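PDB 3RIQ: tailspike protein from Siphovirus 9NA, which probably recognises and cleaves the O-antigen of Salmonella lipopolysaccharide as the trimeric receptor-binding tailspike of the phage, with endorhamnosidase activity. Local coordinates for residues 497-509 / 517-529. Sequence-based numbering, arbitrary orientation.
Sequences MSIPVAESQLPES and IGFFFGTDDELRI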
loop_
_atom_site.group_PDB
_atom_site.type_symbol
_atom_site.label_atom_id
_atom_site.label_comp_id
_atom_site.label_asym_id
_atom_site.label_seq_id
_atom_site.Cartn_x
_atom_site.Cartn_y
_atom_site.Cartn_z
ATOM N N MET A 497 -41.998 -25.563 15.060
ATOM C CA MET A 497 -41.370 -25.970 13.799
ATOM C C MET A 497 -42.425 -26.420 12.772
ATOM O O MET A 497 -43.278 -27.277 13.094
ATOM C CB MET A 497 -40.371 -27.098 14.048
ATOM C CG MET A 497 -39.597 -27.584 12.827
ATOM S SD MET A 497 -38.533 -29.006 13.265
ATOM C CE MET A 497 -37.146 -28.213 13.939
ATOM N N SER A 498 -42.376 -25.852 11.570
ATOM C CA SER A 498 -43.095 -26.427 10.429
ATOM C C SER A 498 -42.196 -27.457 9.765
ATOM O O SER A 498 -41.058 -27.140 9.368
ATOM C CB SER A 498 -43.480 -25.346 9.417
ATOM O OG SER A 498 -44.170 -24.299 10.065
ATOM N N ILE A 499 -42.709 -28.679 9.653
ATOM C CA ILE A 499 -41.910 -29.825 9.226
ATOM C C ILE A 499 -42.370 -30.257 7.814
ATOM O O ILE A 499 -43.542 -30.622 7.631
ATOM C CB ILE A 499 -42.082 -31.009 10.234
ATOM C CG1 ILE A 499 -41.711 -30.582 11.671
ATOM C CG2 ILE A 499 -41.362 -32.278 9.728
ATOM C CD1 ILE A 499 -42.000 -31.637 12.736
ATOM N N PRO A 500 -41.452 -30.277 6.830
ATOM C CA PRO A 500 -41.842 -30.758 5.489
ATOM C C PRO A 500 -41.958 -32.273 5.505
ATOM O O PRO A 500 -41.142 -32.963 6.146
ATOM C CB PRO A 500 -40.700 -30.264 4.585
ATOM C CG PRO A 500 -39.514 -30.170 5.539
ATOM C CD PRO A 500 -40.069 -29.757 6.867
ATOM N N VAL A 501 -43.005 -32.789 4.861
ATOM C CA VAL A 501 -43.223 -34.241 4.820
ATOM C C VAL A 501 -43.374 -34.690 3.384
ATOM O O VAL A 501 -43.766 -33.909 2.500
ATOM C CB VAL A 501 -44.391 -34.697 5.725
ATOM C CG1 VAL A 501 -44.389 -33.954 7.043
ATOM C CG2 VAL A 501 -45.679 -34.526 5.037
ATOM N N ALA A 502 -43.040 -35.954 3.127
ATOM C CA ALA A 502 -43.137 -36.453 1.752
ATOM C C ALA A 502 -44.582 -36.517 1.270
ATOM O O ALA A 502 -45.514 -36.804 2.048
ATOM C CB ALA A 502 -42.436 -37.791 1.601
ATOM N N GLU A 503 -44.763 -36.250 -0.019
ATOM C CA GLU A 503 -46.093 -36.219 -0.641
ATOM C C GLU A 503 -46.680 -37.601 -0.951
ATOM O O GLU A 503 -47.878 -37.718 -1.238
ATOM C CB GLU A 503 -46.006 -35.398 -1.944
ATOM C CG GLU A 503 -45.617 -33.942 -1.665
ATOM C CD GLU A 503 -45.321 -33.138 -2.911
ATOM O OE1 GLU A 503 -45.739 -33.572 -4.005
ATOM O OE2 GLU A 503 -44.667 -32.071 -2.791
ATOM N N SER A 504 -45.833 -38.627 -0.924
ATOM C CA SER A 504 -46.242 -39.979 -1.277
ATOM C C SER A 504 -45.311 -40.928 -0.533
ATOM O O SER A 504 -44.406 -40.473 0.198
ATOM C CB SER A 504 -46.176 -40.179 -2.811
ATOM O OG SER A 504 -44.850 -39.989 -3.307
ATOM N N GLN A 505 -45.513 -42.227 -0.730
ATOM C CA GLN A 505 -44.724 -43.262 -0.054
ATOM C C GLN A 505 -43.206 -42.976 -0.029
ATOM O O GLN A 505 -42.566 -42.860 -1.084
ATOM C CB GLN A 505 -44.976 -44.595 -0.755
ATOM C CG GLN A 505 -44.261 -45.762 -0.142
ATOM C CD GLN A 505 -44.706 -46.014 1.271
ATOM O OE1 GLN A 505 -43.875 -46.073 2.191
ATOM N NE2 GLN A 505 -46.018 -46.142 1.471
ATOM N N LEU A 506 -42.651 -42.906 1.184
ATOM C CA LEU A 506 -41.226 -42.773 1.370
ATOM C C LEU A 506 -40.565 -44.142 1.259
ATOM O O LEU A 506 -40.986 -45.082 1.939
ATOM C CB LEU A 506 -40.978 -42.242 2.783
ATOM C CG LEU A 506 -40.662 -40.785 3.016
ATOM C CD1 LEU A 506 -40.214 -40.650 4.473
ATOM C CD2 LEU A 506 -39.560 -40.264 2.035
ATOM N N PRO A 507 -39.536 -44.281 0.397
ATOM C CA PRO A 507 -38.806 -45.556 0.367
ATOM C C PRO A 507 -37.795 -45.642 1.519
ATOM O O PRO A 507 -37.378 -44.597 2.079
ATOM C CB PRO A 507 -38.124 -45.532 -1.001
ATOM C CG PRO A 507 -37.865 -44.052 -1.253
ATOM C CD PRO A 507 -39.009 -43.303 -0.578
ATOM N N GLU A 508 -37.402 -46.868 1.855
ATOM C CA GLU A 508 -36.414 -47.103 2.910
ATOM C C GLU A 508 -35.089 -46.358 2.651
ATOM O O GLU A 508 -34.444 -45.896 3.595
ATOM C CB GLU A 508 -36.184 -48.602 3.094
ATOM C CG GLU A 508 -37.469 -49.318 3.581
ATOM C CD GLU A 508 -37.337 -50.824 3.795
ATOM O OE1 GLU A 508 -36.287 -51.428 3.456
ATOM O OE2 GLU A 508 -38.314 -51.407 4.322
ATOM N N SER A 509 -34.695 -46.240 1.379
ATOM C CA SER A 509 -33.471 -45.523 0.998
ATOM C C SER A 509 -33.513 -44.018 1.351
ATOM O O SER A 509 -32.463 -43.382 1.386
ATOM C CB SER A 509 -33.244 -45.659 -0.502
ATOM O OG SER A 509 -34.414 -45.199 -1.179
ATOM N N ILE A 517 -36.535 -40.949 11.547
ATOM C CA ILE A 517 -37.903 -41.063 10.991
ATOM C C ILE A 517 -38.162 -40.033 9.905
ATOM O O ILE A 517 -37.475 -39.001 9.824
ATOM C CB ILE A 517 -38.996 -40.943 12.112
ATOM C CG1 ILE A 517 -38.973 -39.534 12.753
ATOM C CG2 ILE A 517 -38.775 -42.055 13.182
ATOM C CD1 ILE A 517 -40.157 -39.266 13.683
ATOM N N GLY A 518 -39.161 -40.307 9.067
ATOM C CA GLY A 518 -39.635 -39.319 8.090
ATOM C C GLY A 518 -41.131 -39.477 7.969
ATOM O O GLY A 518 -41.638 -40.606 7.982
ATOM N N PHE A 519 -41.843 -38.352 7.900
ATOM C CA PHE A 519 -43.280 -38.388 7.688
ATOM C C PHE A 519 -43.618 -38.412 6.193
ATOM O O PHE A 519 -42.886 -37.879 5.358
ATOM C CB PHE A 519 -43.962 -37.171 8.314
ATOM C CG PHE A 519 -43.964 -37.169 9.838
ATOM C CD1 PHE A 519 -42.851 -36.758 10.582
ATOM C CD2 PHE A 519 -45.118 -37.557 10.527
ATOM C CE1 PHE A 519 -42.914 -36.745 12.003
ATOM C CE2 PHE A 519 -45.177 -37.530 11.921
ATOM C CZ PHE A 519 -44.068 -37.142 12.653
ATOM N N PHE A 520 -44.741 -39.037 5.863
ATOM C CA PHE A 520 -45.216 -39.019 4.490
ATOM C C PHE A 520 -46.714 -39.234 4.431
ATOM O O PHE A 520 -47.329 -39.737 5.385
ATOM C CB PHE A 520 -44.493 -40.085 3.640
ATOM C CG PHE A 520 -44.844 -41.506 4.014
ATOM C CD1 PHE A 520 -44.162 -42.169 5.046
ATOM C CD2 PHE A 520 -45.852 -42.186 3.313
ATOM C CE1 PHE A 520 -44.503 -43.504 5.360
ATOM C CE2 PHE A 520 -46.195 -43.491 3.627
ATOM C CZ PHE A 520 -45.518 -44.164 4.623
ATOM N N PHE A 521 -47.291 -38.832 3.308
ATOM C CA PHE A 521 -48.702 -39.110 3.015
ATOM C C PHE A 521 -48.888 -40.336 2.130
ATOM O O PHE A 521 -48.246 -40.457 1.087
ATOM C CB PHE A 521 -49.360 -37.900 2.371
ATOM C CG PHE A 521 -49.552 -36.735 3.315
ATOM C CD1 PHE A 521 -48.652 -35.654 3.322
ATOM C CD2 PHE A 521 -50.620 -36.728 4.216
ATOM C CE1 PHE A 521 -48.829 -34.566 4.206
ATOM C CE2 PHE A 521 -50.797 -35.648 5.114
ATOM C CZ PHE A 521 -49.892 -34.569 5.105
ATOM N N GLY A 522 -49.802 -41.215 2.553
ATOM C CA GLY A 522 -50.159 -42.436 1.832
ATOM C C GLY A 522 -51.091 -42.148 0.665
ATOM O O GLY A 522 -51.404 -40.987 0.391
ATOM N N THR A 523 -51.543 -43.197 -0.019
ATOM C CA THR A 523 -52.311 -43.036 -1.278
ATOM C C THR A 523 -53.685 -42.416 -1.106
ATOM O O THR A 523 -54.252 -41.880 -2.075
ATOM C CB THR A 523 -52.503 -44.364 -2.032
ATOM O OG1 THR A 523 -53.098 -45.323 -1.148
ATOM C CG2 THR A 523 -51.173 -44.884 -2.558
ATOM N N ASP A 524 -54.227 -42.512 0.105
ATOM C CA ASP A 524 -55.458 -41.809 0.451
ATOM C C ASP A 524 -55.210 -40.674 1.452
ATOM O O ASP A 524 -56.064 -40.388 2.296
ATOM C CB ASP A 524 -56.512 -42.793 0.982
ATOM N N ASP A 525 -54.044 -40.021 1.345
ATOM C CA ASP A 525 -53.684 -38.895 2.217
ATOM C C ASP A 525 -53.513 -39.222 3.704
ATOM O O ASP A 525 -53.542 -38.307 4.531
ATOM C CB ASP A 525 -54.708 -37.754 2.097
ATOM C CG ASP A 525 -54.659 -37.054 0.756
ATOM O OD1 ASP A 525 -53.539 -36.823 0.245
ATOM O OD2 ASP A 525 -55.754 -36.729 0.234
ATOM N N GLU A 526 -53.347 -40.502 4.047
ATOM C CA GLU A 526 -53.119 -40.922 5.440
ATOM C C GLU A 526 -51.710 -40.470 5.858
ATOM O O GLU A 526 -50.744 -40.760 5.145
ATOM C CB GLU A 526 -53.218 -42.455 5.576
ATOM C CG GLU A 526 -54.473 -43.112 4.990
ATOM C CD GLU A 526 -54.277 -43.633 3.565
ATOM O OE1 GLU A 526 -53.437 -43.079 2.787
ATOM O OE2 GLU A 526 -54.984 -44.610 3.228
ATOM N N LEU A 527 -51.594 -39.734 6.971
ATOM C CA LEU A 527 -50.274 -39.370 7.489
ATOM C C LEU A 527 -49.634 -40.567 8.201
ATOM O O LEU A 527 -50.278 -41.212 9.040
ATOM C CB LEU A 527 -50.352 -38.161 8.434
ATOM C CG LEU A 527 -48.989 -37.627 8.936
ATOM C CD1 LEU A 527 -48.163 -36.982 7.813
ATOM C CD2 LEU A 527 -49.183 -36.612 10.052
ATOM N N ARG A 528 -48.376 -40.845 7.846
ATOM C CA ARG A 528 -47.647 -41.991 8.348
ATOM C C ARG A 528 -46.218 -41.609 8.655
ATOM O O ARG A 528 -45.703 -40.582 8.155
ATOM C CB ARG A 528 -47.649 -43.103 7.293
ATOM C CG ARG A 528 -49.020 -43.731 7.089
ATOM C CD ARG A 528 -48.990 -44.831 6.059
ATOM N NE ARG A 528 -50.365 -45.254 5.816
ATOM C CZ ARG A 528 -50.810 -45.770 4.674
ATOM N NH1 ARG A 528 -49.988 -45.940 3.640
ATOM N NH2 ARG A 528 -52.094 -46.102 4.565
ATOM N N ILE A 529 -45.576 -42.461 9.457
ATOM C CA ILE A 529 -44.175 -42.280 9.813
ATOM C C ILE A 529 -43.427 -43.507 9.348
ATOM O O ILE A 529 -43.781 -44.609 9.759
ATOM C CB ILE A 529 -43.995 -42.145 11.348
ATOM C CG1 ILE A 529 -44.788 -40.936 11.886
ATOM C CG2 ILE A 529 -42.485 -42.099 11.727
ATOM C CD1 ILE A 529 -44.861 -40.887 13.423
HETATM O O HOH W 1 -40.670 -35.684 7.618
HETATM O O HOH W 2 -50.077 -39.298 -1.266
#
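Phe520 turns its CG between its own backbone N and carbonyl carbon (chi1 68°), which carries the ring over to Leu506 and Gln505; strand alternation puts it on the opposite face from Phe519 and Phe521, which keep CG beside the N and lie against Val501. At the centre is a single parallel beta bridge between Ala502 and Phe520, in the C-terminal part of a P22-type tailspike, far from the chain centre and beyond the right-handed beta-helix. It joins the chain that leaves strand 497-500 to strand 516-521, the outer strand, within this chain, of a three-stranded antiparallel sheet. Ala502 N donates to Phe519 O (3.0 Å), and Ala502 O receives Phe521 N, so one residue is clasped through both its backbone polar groups by the two neighbours of its partner, the signature of parallel pairing. One step earlier a water takes over, accepting from Phe519 N and donating to Pro500 O, and the two chains part, with the water between them.

Val501 splits its branches. CG1 rests on Phe519 CB at 3.5 Å, while CG2 is pressed tightly against the Phe521 ring, 3.3 Å from CE1; the Leu527 methyl CD1 lies over one face of that ring. Behind the bridge, the chain folds back along Phe520. Gln505 CG is anti to the backbone N (chi1 -178°) and the chain bends at chi2, which lays the side chain alongside the ring, pointing the same way. Leu506 adds CB, 3.9 Å from Phe520 CD1.

Other subunits complete the junction: Ile499 and Pro500 pair with a strand of the second subunit, Ile517 with one of the third, and Val501 O accepts a hydrogen bond from Ser515 OG of the second subunit. Within the chain, the Phe520 ring is sandwiched near its rim, Leu506 N on one face and Arg528 CB, 3.5 Å above the plane, on the other.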